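Local coordinates for protein molybdopterin synthase catalytic subunit (Homo sapiens, PDB 5MPO) that forms the catalytic subunit of molybdopterin synthase, which transfers two sulfur atoms from thiocarboxylated MOCS2A to precursor Z to make the dithiolene of molybdopterin, at residues P41-I46 / P90-A95; S83-K88 / S127-T132. All coordinates share one frame; numbering follows the deposited sequence.

How the interactions relate
After strand 20-25 and helix 31-38 the chain passes through 41-46 into strand 45-52. It crosses to the second sheet and returns through helix 73-88, which ends with 83-88. Strand 91-99 follows at once, and 90-95 closes the loop of interaction 1 against 41-46. After strand 101-104 come strand 108-116 and helix 119-136, where 127-132 closes interaction 2 against 83-88. The segments alternate, so the loops cross rather than nest. Interaction 1 ties the loop leading into strand 45-52 to the corner near the start of strand 91-99. Interaction 2 ties two helices on one face of the same sheet. Arg86 links them: its NH1 probably donates a hydrogen bond to Lys92 O.

Interaction 1: P41-I46 / P90-A95; sequences PLCGAI and PVKHIA
The backbones of 41-46 and 90-95 come closest at Cys43 and Lys92, whose CA atoms lie 7.4 Å apart. No hydrogen bond joins them. The chain turns a corner at Lys92. In the mixed sheet, strand 108-116 runs between strands 45-52 and 91-99, and both Cys43 and Lys92 touch its Ser115. The contact therefore bridges over the end of that middle strand. Next to Cys43, Gly44 and Ala45 both face Ser116 in a classic beta bulge. Cys43 O accepts a hydrogen bond from Thr52 OG1 of the second subunit, and at Ile46 the sheet runs on into that subunit. The thiol of Cys43 does most of the touching: SG sits 3.4 Å from Lys92 CB and 4.0 Å from Lys92 CG. With CG anti to the backbone N (chi1 -173°), Lys92 places it over the centre of the His93 ring, 3.7 Å above the plane. Further out, Leu42 CD1 approaches Lys92 CE at 4.3 Å, a looser contact at the exposed edge. Lys92 NZ is hydrogen-bonded to Glu16 O, so the charged end is held by the N-terminal segment. Across this contact the lysine acts through its methylenes, and a buried sulfur meets carbon by van der Waals packing alone.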
loop_
_atom_site.group_PDB
_atom_site.type_symbol
_atom_site.label_atom_id
_atom_site.label_comp_id
_atom_site.label_asym_id
_atom_site.label_seq_id
_atom_site.Cartn_x
_atom_site.Cartn_y
_atom_site.Cartn_z
ATOM N N PRO C 41 13.461 1.921 12.638
ATOM C CA PRO C 41 14.574 2.783 12.185
ATOM C C PRO C 41 15.418 2.130 11.097
ATOM O O PRO C 41 16.093 2.809 10.366
ATOM C CB PRO C 41 15.392 3.016 13.461
ATOM C CG PRO C 41 15.063 1.855 14.361
ATOM C CD PRO C 41 13.674 1.413 14.009
ATOM N N LEU C 42 15.365 0.819 10.974
ATOM C CA LEU C 42 16.029 0.153 9.857
ATOM C C LEU C 42 15.201 0.161 8.575
ATOM O O LEU C 42 15.676 -0.335 7.581
ATOM C CB LEU C 42 16.337 -1.291 10.212
ATOM C CG LEU C 42 17.230 -1.454 11.455
ATOM C CD1 LEU C 42 16.988 -2.818 12.101
ATOM C CD2 LEU C 42 18.711 -1.237 11.129
ATOM N N CYS C 43 13.980 0.711 8.602
ATOM C CA CYS C 43 13.048 0.620 7.495
ATOM C C CYS C 43 12.741 1.974 6.925
ATOM O O CYS C 43 12.466 2.925 7.671
ATOM C CB CYS C 43 11.747 -0.065 7.940
ATOM S SG CYS C 43 12.046 -1.838 8.100
ATOM N N GLY C 44 12.807 2.029 5.595
ATOM C CA GLY C 44 12.469 3.184 4.788
ATOM C C GLY C 44 11.090 3.153 4.160
ATOM O O GLY C 44 10.608 4.188 3.707
ATOM N N ALA C 45 10.441 1.991 4.132
ATOM C CA ALA C 45 9.147 1.853 3.424
ATOM C C ALA C 45 8.104 1.067 4.245
ATOM O O ALA C 45 8.403 0.019 4.796
ATOM C CB ALA C 45 9.356 1.186 2.073
ATOM N N ILE C 46 6.894 1.599 4.298
ATOM C CA ILE C 46 5.747 0.937 4.865
ATOM C C ILE C 46 4.692 0.968 3.798
ATOM O O ILE C 46 4.362 2.077 3.336
ATOM C CB ILE C 46 5.232 1.704 6.086
ATOM C CG1 ILE C 46 6.325 1.722 7.153
ATOM C CG2 ILE C 46 3.957 1.083 6.634
ATOM C CD1 ILE C 46 5.943 2.487 8.397
ATOM N N PRO C 90 12.517 -9.380 1.909
ATOM C CA PRO C 90 13.285 -8.855 3.061
ATOM C C PRO C 90 12.507 -7.865 3.908
ATOM O O PRO C 90 12.932 -6.729 4.098
ATOM C CB PRO C 90 14.460 -8.128 2.393
ATOM C CG PRO C 90 13.901 -7.630 1.097
ATOM C CD PRO C 90 12.981 -8.759 0.634
ATOM N N VAL C 91 11.426 -8.317 4.504
ATOM C CA VAL C 91 10.581 -7.423 5.293
ATOM C C VAL C 91 11.020 -7.435 6.755
ATOM O O VAL C 91 11.578 -8.411 7.226
ATOM C CB VAL C 91 9.068 -7.789 5.157
ATOM C CG1 VAL C 91 8.662 -7.792 3.693
ATOM C CG2 VAL C 91 8.722 -9.133 5.830
ATOM N N LYS C 92 10.685 -6.388 7.493
ATOM C CA LYS C 92 10.992 -6.363 8.894
ATOM C C LYS C 92 9.797 -6.832 9.728
ATOM O O LYS C 92 9.836 -7.939 10.232
ATOM C CB LYS C 92 11.447 -4.968 9.309
ATOM C CG LYS C 92 11.949 -4.893 10.736
ATOM C CD LYS C 92 13.056 -5.919 10.961
ATOM C CE LYS C 92 13.792 -5.698 12.267
ATOM N NZ LYS C 92 14.694 -6.851 12.521
ATOM N N HIS C 93 8.759 -5.990 9.818
ATOM C CA HIS C 93 7.520 -6.213 10.558
ATOM C C HIS C 93 6.259 -6.354 9.613
ATOM O O HIS C 93 6.126 -5.659 8.593
ATOM C CB HIS C 93 7.211 -5.030 11.518
ATOM C CG HIS C 93 8.332 -4.655 12.430
ATOM N ND1 HIS C 93 8.987 -5.565 13.230
ATOM C CD2 HIS C 93 8.895 -3.448 12.690
ATOM C CE1 HIS C 93 9.927 -4.940 13.914
ATOM N NE2 HIS C 93 9.877 -3.650 13.610
ATOM N N ILE C 94 5.327 -7.207 10.017
ATOM C CA ILE C 94 4.039 -7.431 9.331
ATOM C C ILE C 94 2.952 -7.296 10.435
ATOM O O ILE C 94 3.102 -7.829 11.588
ATOM C CB ILE C 94 4.025 -8.840 8.740
ATOM C CG1 ILE C 94 5.285 -9.129 7.912
ATOM C CG2 ILE C 94 2.734 -9.107 8.057
ATOM C CD1 ILE C 94 5.395 -10.565 7.428
ATOM N N ALA C 95 1.943 -6.488 10.151
ATOM C CA ALA C 95 0.813 -6.355 11.015
ATOM C C ALA C 95 -0.388 -6.712 10.173
ATOM O O ALA C 95 -0.474 -6.263 9.036
ATOM C CB ALA C 95 0.689 -4.948 11.515
#

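Interaction 2: S83-K88 / S127-T132; sequences SDIRQK and SYAIDT
Ile85 and Tyr128 join two helices that lie on one face of the mixed sheet. Helix segment 83-88 and helix segment 127-132 run roughly antiparallel, at 148° between their directions. Their axes come no closer than 10.7 Å. The nearest CA atoms are those of Ile85 and Tyr128, 7.8 Å apart. The two helices meet through side chains, not backbone. Tyr128 has CG anti to its backbone N (chi1 176°), which sends the ring out toward the other helix. The Ile85 and Tyr128 side chains run alongside each other, pointing opposite ways. Ile85 CG1 lies 3.6 Å from Tyr128 CD2, meeting the ring at an oblique slant. The extended end of the isoleucine reaches deeper: CD1 is 4.0 Å from Ala129 CB and 4.1 Å from Tyr128 CD2.

The protein belongs to the MoaE family, whose fold is described as an alpha/beta hammerhead. Here the two helices cover the sheet together. Ile85 also packs on Val91 and Ile94 of strand 91-99, and Ala129 on Ile112 of strand 108-116. The apolar contact between the helices thus continues down onto the strands.

Toward the outside the contact becomes more polar. Asp84 CB lies 4.0 Å from Tyr128 OH. The carboxylate plane is turned 68° from the ring plane, and no hydrogen bond joins the two groups. One turn further along its own helix, Thr132 places OG1 over the centre of one face of the Tyr128 ring, 3.1 Å above the plane. On the same helix, Asp131 forms a salt bridge with Arg119 of the second subunit, so helix 119-136 also faces the dimer partner.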
loop_
_atom_site.group_PDB
_atom_site.type_symbol
_atom_site.label_atom_id
_atom_site.label_comp_id
_atom_site.label_asym_id
_atom_site.label_seq_id
_atom_site.Cartn_x
_atom_site.Cartn_y
_atom_site.Cartn_z
ATOM N N SER C 83 4.968 -16.079 7.356
ATOM C CA SER C 83 6.137 -16.899 7.272
ATOM C C SER C 83 6.531 -17.081 5.790
ATOM O O SER C 83 7.683 -17.058 5.407
ATOM C CB SER C 83 5.793 -18.211 8.015
ATOM O OG SER C 83 6.781 -19.176 7.830
ATOM N N ASP C 84 5.554 -17.250 4.928
ATOM C CA ASP C 84 5.842 -17.364 3.525
ATOM C C ASP C 84 6.368 -16.046 2.953
ATOM O O ASP C 84 7.287 -16.037 2.152
ATOM C CB ASP C 84 4.586 -17.820 2.825
ATOM C CG ASP C 84 4.277 -19.337 3.120
ATOM O OD1 ASP C 84 5.182 -20.128 3.525
ATOM O OD2 ASP C 84 3.137 -19.741 2.915
ATOM N N ILE C 85 5.789 -14.946 3.374
ATOM C CA ILE C 85 6.279 -13.656 3.003
ATOM C C ILE C 85 7.749 -13.521 3.364
ATOM O O ILE C 85 8.533 -13.113 2.529
ATOM C CB ILE C 85 5.486 -12.523 3.656
ATOM C CG1 ILE C 85 4.154 -12.334 2.917
ATOM C CG2 ILE C 85 6.271 -11.231 3.635
ATOM C CD1 ILE C 85 3.222 -11.372 3.597
ATOM N N ARG C 86 8.128 -13.916 4.563
ATOM C CA ARG C 86 9.542 -13.809 4.959
ATOM C C ARG C 86 10.467 -14.822 4.235
ATOM O O ARG C 86 11.670 -14.687 4.275
ATOM C CB ARG C 86 9.683 -13.974 6.462
ATOM C CG ARG C 86 9.045 -12.874 7.249
ATOM C CD ARG C 86 9.044 -13.199 8.738
ATOM N NE ARG C 86 8.254 -12.210 9.501
ATOM C CZ ARG C 86 8.616 -10.957 9.762
ATOM N NH1 ARG C 86 9.775 -10.487 9.380
ATOM N NH2 ARG C 86 7.808 -10.163 10.453
ATOM N N GLN C 87 9.910 -15.815 3.557
ATOM C CA GLN C 87 10.730 -16.734 2.785
ATOM C C GLN C 87 11.130 -16.091 1.445
ATOM O O GLN C 87 12.173 -16.376 0.892
ATOM C CB GLN C 87 10.077 -18.117 2.724
ATOM C CG GLN C 87 10.108 -18.806 1.352
ATOM C CD GLN C 87 9.371 -20.170 1.286
ATOM O OE1 GLN C 87 8.670 -20.610 2.244
ATOM N NE2 GLN C 87 9.543 -20.851 0.143
ATOM N N LYS C 88 10.365 -15.145 0.959
ATOM C CA LYS C 88 10.759 -14.484 -0.267
ATOM C C LYS C 88 11.337 -13.053 -0.153
ATOM O O LYS C 88 12.315 -12.724 -0.818
ATOM C CB LYS C 88 9.561 -14.406 -1.194
ATOM C CG LYS C 88 9.904 -13.684 -2.467
ATOM C CD LYS C 88 8.835 -13.800 -3.468
ATOM C CE LYS C 88 9.235 -13.000 -4.668
ATOM N NZ LYS C 88 8.125 -13.024 -5.607
ATOM N N SER C 127 0.604 -6.883 -1.110
ATOM C CA SER C 127 -0.223 -7.386 -2.171
ATOM C C SER C 127 -0.438 -8.912 -2.049
ATOM O O SER C 127 -1.555 -9.370 -2.139
ATOM C CB SER C 127 0.399 -7.015 -3.511
ATOM O OG SER C 127 -0.445 -7.432 -4.539
ATOM N N TYR C 128 0.635 -9.673 -1.851
ATOM C CA TYR C 128 0.533 -11.092 -1.592
ATOM C C TYR C 128 -0.310 -11.409 -0.315
ATOM O O TYR C 128 -1.047 -12.370 -0.297
ATOM C CB TYR C 128 1.901 -11.699 -1.383
ATOM C CG TYR C 128 1.834 -13.172 -1.002
ATOM C CD1 TYR C 128 1.621 -14.182 -1.996
ATOM C CD2 TYR C 128 1.979 -13.581 0.351
ATOM C CE1 TYR C 128 1.605 -15.530 -1.663
ATOM C CE2 TYR C 128 1.937 -14.946 0.705
ATOM C CZ TYR C 128 1.744 -15.922 -0.283
ATOM O OH TYR C 128 1.688 -17.269 0.071
ATOM N N ALA C 129 -0.169 -10.596 0.725
ATOM C CA ALA C 129 -0.904 -10.811 1.942
ATOM C C ALA C 129 -2.432 -10.687 1.723
ATOM O O ALA C 129 -3.171 -11.599 2.077
ATOM C CB ALA C 129 -0.423 -9.870 3.019
ATOM N N ILE C 130 -2.899 -9.587 1.165
ATOM C CA ILE C 130 -4.325 -9.439 0.935
ATOM C C ILE C 130 -4.899 -10.486 -0.039
ATOM O O ILE C 130 -5.958 -11.019 0.196
ATOM C CB ILE C 130 -4.732 -8.006 0.528
ATOM C CG1 ILE C 130 -6.269 -7.898 0.472
ATOM C CG2 ILE C 130 -4.158 -7.587 -0.826
ATOM C CD1 ILE C 130 -6.963 -8.162 1.822
ATOM N N ASP C 131 -4.196 -10.795 -1.098
ATOM C CA ASP C 131 -4.629 -11.847 -2.007
ATOM C C ASP C 131 -4.741 -13.226 -1.392
ATOM O O ASP C 131 -5.661 -14.018 -1.721
ATOM C CB ASP C 131 -3.688 -11.959 -3.237
ATOM C CG ASP C 131 -3.822 -10.728 -4.190
ATOM O OD1 ASP C 131 -4.747 -9.880 -4.023
ATOM O OD2 ASP C 131 -2.979 -10.590 -5.079
ATOM N N THR C 132 -3.732 -13.540 -0.612
ATOM C CA THR C 132 -3.623 -14.830 -0.011
ATOM C C THR C 132 -4.664 -14.916 1.133
ATOM O O THR C 132 -5.338 -15.900 1.255
ATOM C CB THR C 132 -2.187 -15.075 0.431
ATOM O OG1 THR C 132 -1.327 -14.797 -0.682
ATOM C CG2 THR C 132 -2.005 -16.570 0.945
#